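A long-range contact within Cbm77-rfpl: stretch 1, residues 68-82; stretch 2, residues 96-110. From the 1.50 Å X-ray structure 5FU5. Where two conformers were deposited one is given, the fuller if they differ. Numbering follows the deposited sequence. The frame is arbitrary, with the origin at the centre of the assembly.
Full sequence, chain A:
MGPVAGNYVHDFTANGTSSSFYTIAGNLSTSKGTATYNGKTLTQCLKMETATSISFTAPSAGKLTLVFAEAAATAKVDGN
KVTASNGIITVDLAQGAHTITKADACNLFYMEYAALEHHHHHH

Stretch 1, residues 68-82: FAEAAATAKVDGNKV
Stretch 2 96-110: GAHTITKADACNLFY

Two short antiparallel ladders hold these stretches together, and their registers do not agree: Phe68 pairs with Leu108, Lys76 with Thr101, so the pairing shifts by one residue across the intervening loops. Side chains and water bridge that gap.

The longer ladder joins strand 74-77 to the strand that carries Ile100 and Thr101; their axes approach to 4.8 Å with N-to-C directions 152° apart. Lys76 and Thr101 form the hydrogen-bonded pair (CA-CA 5.1 Å): Lys76 N donates to Thr101 O at 2.9 Å (169°), and Thr101 N to Lys76 O at 2.9 Å (165°). Val77 and Ile100 follow as the non-hydrogen-bonded pair (CA-CA 4.6 Å), their side chains on the opposite face from those of Lys76 and Thr101; Val77 is t, Ile100 m,t.

A type I' turn, Val77 to Asn80, closes the hairpin of stretch 1, with Asp78 (phi/psi 52/40) and Gly79 (81/-1) at its centre. Asp78 N donates to Thr99 O at 2.8 Å. With chi1 m, the Asp78 carboxylate turns back to stretch 2 and divides its oxygens: OD1 accepts from Thr99 N at 2.9 Å, while OD2 accepts from His98 ND1 at 2.6 Å (166°), lying near the plane of the imidazole at its edge. Water 3 accepts from Gly79 N at 2.9 Å and donates to Thr99 O at 2.9 Å, tying the turn to the strand.

At the other ladder, Phe68 and Leu108 are a non-hydrogen-bonded pair (CA-CA 4.5 Å) with side chains on one face. Phe68 is m with chi2 82°; Leu108 (t,p) places CD1 4.0 Å from the Phe68 ring centroid, 15° off the normal, a CH-pi contact over the face. Cys106 SG meets the same ring obliquely, 4.4 Å from the centroid. Ala69 N donates to Asn107 O at 3.2 Å.

Between the ladders, a type I turn runs from Glu70 to Ala73. Glu70 (m,p, chi3 5°) clamps Asn107 with both carboxylate oxygens: Asn107 N reaches Glu70 OE1 and Asn107 ND2 reaches Glu70 OE2, each at 2.9 Å. Thr74, chi1 p, accepts from Asp104 N through OG1 at 2.9 Å. Ala103 (-104/-89) directs its CB toward stretch 1, 3.7 Å from Ala75 C. Water 1 donates to Thr74 O (2.7 Å) and Asp104 O (2.8 Å) and accepts from Ala103 N (2.8 Å), spanning the loop. The extended Lys81 (all t) adds a salt bridge, its NZ 3.3 Å from Asp104 OD2, with a weak hydrogen bond.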

# COMPACT_ATOMS: atom_id res chain seq x y z
N PHE A 68 1.49 -7.38 -1.15
CA PHE A 68 0.92 -8.28 -0.16
C PHE A 68 1.66 -9.64 -0.12
O PHE A 68 2.40 -9.99 -1.06
CB PHE A 68 -0.56 -8.53 -0.46
CG PHE A 68 -1.38 -7.28 -0.52
CD1 PHE A 68 -1.42 -6.49 -1.68
CD2 PHE A 68 -2.16 -6.89 0.59
CE1 PHE A 68 -2.22 -5.37 -1.74
CE2 PHE A 68 -2.98 -5.76 0.52
CZ PHE A 68 -2.99 -5.00 -0.64
N ALA A 69 1.41 -10.43 0.93
CA ALA A 69 1.84 -11.84 0.94
C ALA A 69 1.07 -12.70 -0.07
O ALA A 69 1.62 -13.65 -0.65
CB ALA A 69 1.70 -12.44 2.33
N GLU A 70 -0.21 -12.37 -0.22
CA GLU A 70 -1.17 -13.21 -0.94
C GLU A 70 -1.17 -12.84 -2.45
O GLU A 70 -1.36 -11.67 -2.80
CB GLU A 70 -2.57 -12.98 -0.33
CG GLU A 70 -2.71 -13.44 1.13
CD GLU A 70 -2.26 -12.43 2.19
OE1 GLU A 70 -1.90 -11.30 1.86
OE2 GLU A 70 -2.28 -12.80 3.38
N ALA A 71 -1.04 -13.84 -3.32
CA ALA A 71 -0.96 -13.61 -4.76
C ALA A 71 -2.19 -12.83 -5.30
O ALA A 71 -2.04 -11.96 -6.15
CB ALA A 71 -0.83 -14.94 -5.50
N ALA A 72 -3.37 -13.21 -4.81
CA ALA A 72 -4.66 -12.57 -5.19
C ALA A 72 -5.29 -11.70 -4.10
O ALA A 72 -6.50 -11.60 -3.96
CB ALA A 72 -5.67 -13.60 -5.66
N ALA A 73 -4.44 -11.01 -3.36
CA ALA A 73 -4.86 -10.01 -2.38
C ALA A 73 -5.78 -8.96 -3.00
O ALA A 73 -5.76 -8.70 -4.22
CB ALA A 73 -3.63 -9.33 -1.82
N THR A 74 -6.57 -8.34 -2.14
CA THR A 74 -7.51 -7.32 -2.56
C THR A 74 -7.44 -6.14 -1.61
O THR A 74 -6.95 -6.22 -0.48
CB THR A 74 -8.96 -7.84 -2.52
OG1 THR A 74 -9.25 -8.28 -1.21
CG2 THR A 74 -9.14 -8.99 -3.53
N ALA A 75 -7.93 -5.02 -2.07
CA ALA A 75 -8.14 -3.83 -1.23
C ALA A 75 -9.18 -2.92 -1.88
O ALA A 75 -9.50 -3.08 -3.06
CB ALA A 75 -6.85 -3.04 -1.04
N LYS A 76 -9.69 -1.98 -1.11
CA LYS A 76 -10.50 -0.90 -1.66
C LYS A 76 -9.65 0.35 -1.70
O LYS A 76 -9.02 0.70 -0.68
CB LYS A 76 -11.79 -0.69 -0.85
CG LYS A 76 -12.77 -1.81 -1.05
CD LYS A 76 -14.05 -1.53 -0.30
CE LYS A 76 -15.03 -2.67 -0.50
NZ LYS A 76 -16.40 -2.31 -0.01
N VAL A 77 -9.68 1.04 -2.83
CA VAL A 77 -9.03 2.32 -2.96
C VAL A 77 -10.13 3.32 -3.31
O VAL A 77 -10.84 3.15 -4.30
CB VAL A 77 -7.88 2.29 -3.99
CG1 VAL A 77 -7.27 3.69 -4.11
CG2 VAL A 77 -6.82 1.29 -3.55
N ASP A 78 -10.34 4.31 -2.44
CA ASP A 78 -11.44 5.24 -2.54
C ASP A 78 -12.80 4.50 -2.69
O ASP A 78 -13.67 4.92 -3.48
CB ASP A 78 -11.17 6.25 -3.67
CG ASP A 78 -9.86 7.00 -3.48
OD1 ASP A 78 -9.45 7.19 -2.33
OD2 ASP A 78 -9.29 7.43 -4.47
N GLY A 79 -12.94 3.41 -1.94
CA GLY A 79 -14.15 2.60 -1.93
C GLY A 79 -14.33 1.62 -3.06
O GLY A 79 -15.31 0.88 -3.06
N ASN A 80 -13.38 1.58 -4.01
CA ASN A 80 -13.42 0.65 -5.15
C ASN A 80 -12.49 -0.54 -4.94
O ASN A 80 -11.28 -0.35 -4.72
CB ASN A 80 -13.06 1.39 -6.47
CG ASN A 80 -13.99 2.55 -6.77
OD1 ASN A 80 -13.55 3.68 -7.06
ND2 ASN A 80 -15.25 2.30 -6.69
N LYS A 81 -13.05 -1.76 -5.04
CA LYS A 81 -12.26 -2.99 -4.93
C LYS A 81 -11.30 -3.13 -6.11
O LYS A 81 -11.65 -2.96 -7.30
CB LYS A 81 -13.16 -4.24 -4.89
CG LYS A 81 -12.41 -5.54 -4.60
CD LYS A 81 -13.35 -6.72 -4.41
CE LYS A 81 -12.66 -8.04 -4.19
NZ LYS A 81 -13.64 -9.16 -4.03
N VAL A 82 -10.07 -3.49 -5.76
CA VAL A 82 -8.99 -3.79 -6.72
C VAL A 82 -8.33 -5.10 -6.27
O VAL A 82 -8.26 -5.36 -5.09
CB VAL A 82 -7.90 -2.70 -6.81
CG1 VAL A 82 -6.99 -2.95 -8.00
CG2 VAL A 82 -8.48 -1.29 -6.84
N GLY A 96 -4.87 14.49 -5.23
CA GLY A 96 -5.86 14.69 -4.19
C GLY A 96 -5.89 13.60 -3.17
O GLY A 96 -5.01 12.71 -3.16
N ALA A 97 -6.88 13.69 -2.28
CA ALA A 97 -6.97 12.79 -1.13
C ALA A 97 -7.42 11.41 -1.57
O ALA A 97 -8.30 11.28 -2.42
CB ALA A 97 -7.93 13.33 -0.08
N HIS A 98 -6.77 10.39 -1.01
CA HIS A 98 -7.13 8.97 -1.24
C HIS A 98 -7.11 8.17 0.05
O HIS A 98 -6.42 8.53 1.00
CB HIS A 98 -6.17 8.32 -2.25
CG HIS A 98 -6.15 9.05 -3.55
ND1 HIS A 98 -7.19 9.00 -4.44
CD2 HIS A 98 -5.25 9.90 -4.08
CE1 HIS A 98 -6.93 9.76 -5.48
NE2 HIS A 98 -5.76 10.35 -5.27
N THR A 99 -7.83 7.07 0.05
CA THR A 99 -7.96 6.20 1.20
C THR A 99 -7.97 4.74 0.77
O THR A 99 -8.72 4.36 -0.14
CB THR A 99 -9.24 6.51 2.01
OG1 THR A 99 -9.42 7.92 2.15
CG2 THR A 99 -9.20 5.88 3.41
N ILE A 100 -7.16 3.93 1.46
CA ILE A 100 -7.09 2.49 1.24
C ILE A 100 -7.76 1.83 2.44
O ILE A 100 -7.40 2.11 3.61
CB ILE A 100 -5.64 2.01 1.12
CG1 ILE A 100 -4.85 2.85 0.07
CG2 ILE A 100 -5.58 0.50 0.87
CD1 ILE A 100 -3.32 2.76 0.26
N THR A 101 -8.70 0.93 2.19
CA THR A 101 -9.40 0.19 3.23
C THR A 101 -9.51 -1.31 2.80
O THR A 101 -9.07 -1.70 1.70
CB THR A 101 -10.79 0.81 3.46
OG1 THR A 101 -11.50 0.81 2.22
CG2 THR A 101 -10.68 2.22 4.00
N LYS A 102 -10.10 -2.11 3.68
CA LYS A 102 -10.18 -3.55 3.48
C LYS A 102 -11.20 -3.90 2.38
O LYS A 102 -12.30 -3.32 2.34
CB LYS A 102 -10.58 -4.23 4.77
CG LYS A 102 -10.69 -5.75 4.68
CD LYS A 102 -11.19 -6.37 5.95
CE LYS A 102 -11.28 -7.87 5.87
NZ LYS A 102 -12.10 -8.48 6.94
N ALA A 103 -10.82 -4.86 1.53
CA ALA A 103 -11.76 -5.62 0.71
C ALA A 103 -11.87 -7.01 1.38
O ALA A 103 -12.70 -7.18 2.28
CB ALA A 103 -11.34 -5.67 -0.75
N ASP A 104 -11.02 -7.97 1.01
CA ASP A 104 -11.04 -9.29 1.64
C ASP A 104 -9.79 -9.44 2.50
O ASP A 104 -8.95 -8.55 2.54
CB ASP A 104 -11.18 -10.41 0.60
CG ASP A 104 -12.46 -10.29 -0.20
OD1 ASP A 104 -13.51 -9.78 0.29
OD2 ASP A 104 -12.41 -10.69 -1.37
N ALA A 105 -9.69 -10.54 3.21
CA ALA A 105 -8.61 -10.75 4.12
C ALA A 105 -7.31 -10.91 3.33
O ALA A 105 -7.24 -11.62 2.30
CB ALA A 105 -8.87 -11.97 4.98
N CYS A 106 -6.31 -10.17 3.82
CA CYS A 106 -4.93 -10.25 3.31
C CYS A 106 -4.05 -9.29 4.13
O CYS A 106 -4.51 -8.66 5.09
CB CYS A 106 -4.82 -9.90 1.82
SG CYS A 106 -5.49 -8.28 1.41
N ASN A 107 -2.77 -9.25 3.76
CA ASN A 107 -1.74 -8.65 4.64
C ASN A 107 -0.72 -7.86 3.81
O ASN A 107 -0.12 -8.38 2.89
CB ASN A 107 -1.08 -9.78 5.45
CG ASN A 107 -2.08 -10.43 6.38
OD1 ASN A 107 -2.52 -9.82 7.36
ND2 ASN A 107 -2.54 -11.62 6.02
N LEU A 108 -0.63 -6.57 4.14
CA LEU A 108 0.08 -5.56 3.37
C LEU A 108 1.53 -5.34 3.89
O LEU A 108 1.70 -5.03 5.07
CB LEU A 108 -0.70 -4.25 3.41
CG LEU A 108 -0.11 -3.03 2.66
CD1 LEU A 108 0.02 -3.31 1.16
CD2 LEU A 108 -0.89 -1.78 2.94
N PHE A 109 2.51 -5.45 3.00
CA PHE A 109 3.93 -5.35 3.41
C PHE A 109 4.70 -4.12 2.94
O PHE A 109 5.70 -3.72 3.55
CB PHE A 109 4.68 -6.62 2.99
CG PHE A 109 4.29 -7.86 3.75
CD1 PHE A 109 3.10 -8.53 3.49
CD2 PHE A 109 5.11 -8.41 4.72
CE1 PHE A 109 2.73 -9.64 4.21
CE2 PHE A 109 4.76 -9.55 5.39
CZ PHE A 109 3.58 -10.18 5.15
N TYR A 110 4.27 -3.51 1.85
CA TYR A 110 5.00 -2.40 1.23
C TYR A 110 4.05 -1.57 0.42
O TYR A 110 3.12 -2.12 -0.20
CB TYR A 110 6.14 -2.96 0.35
CG TYR A 110 7.15 -1.92 -0.17
CD1 TYR A 110 8.16 -1.42 0.63
CD2 TYR A 110 7.06 -1.46 -1.49
CE1 TYR A 110 9.04 -0.49 0.12
CE2 TYR A 110 7.91 -0.52 -2.00
CZ TYR A 110 8.91 -0.06 -1.22
OH TYR A 110 9.74 0.88 -1.80
O HOH W 1 -8.22 -5.96 1.91
O HOH W 2 -7.91 -10.57 -0.29
O HOH W 3 -11.22 2.95 0.40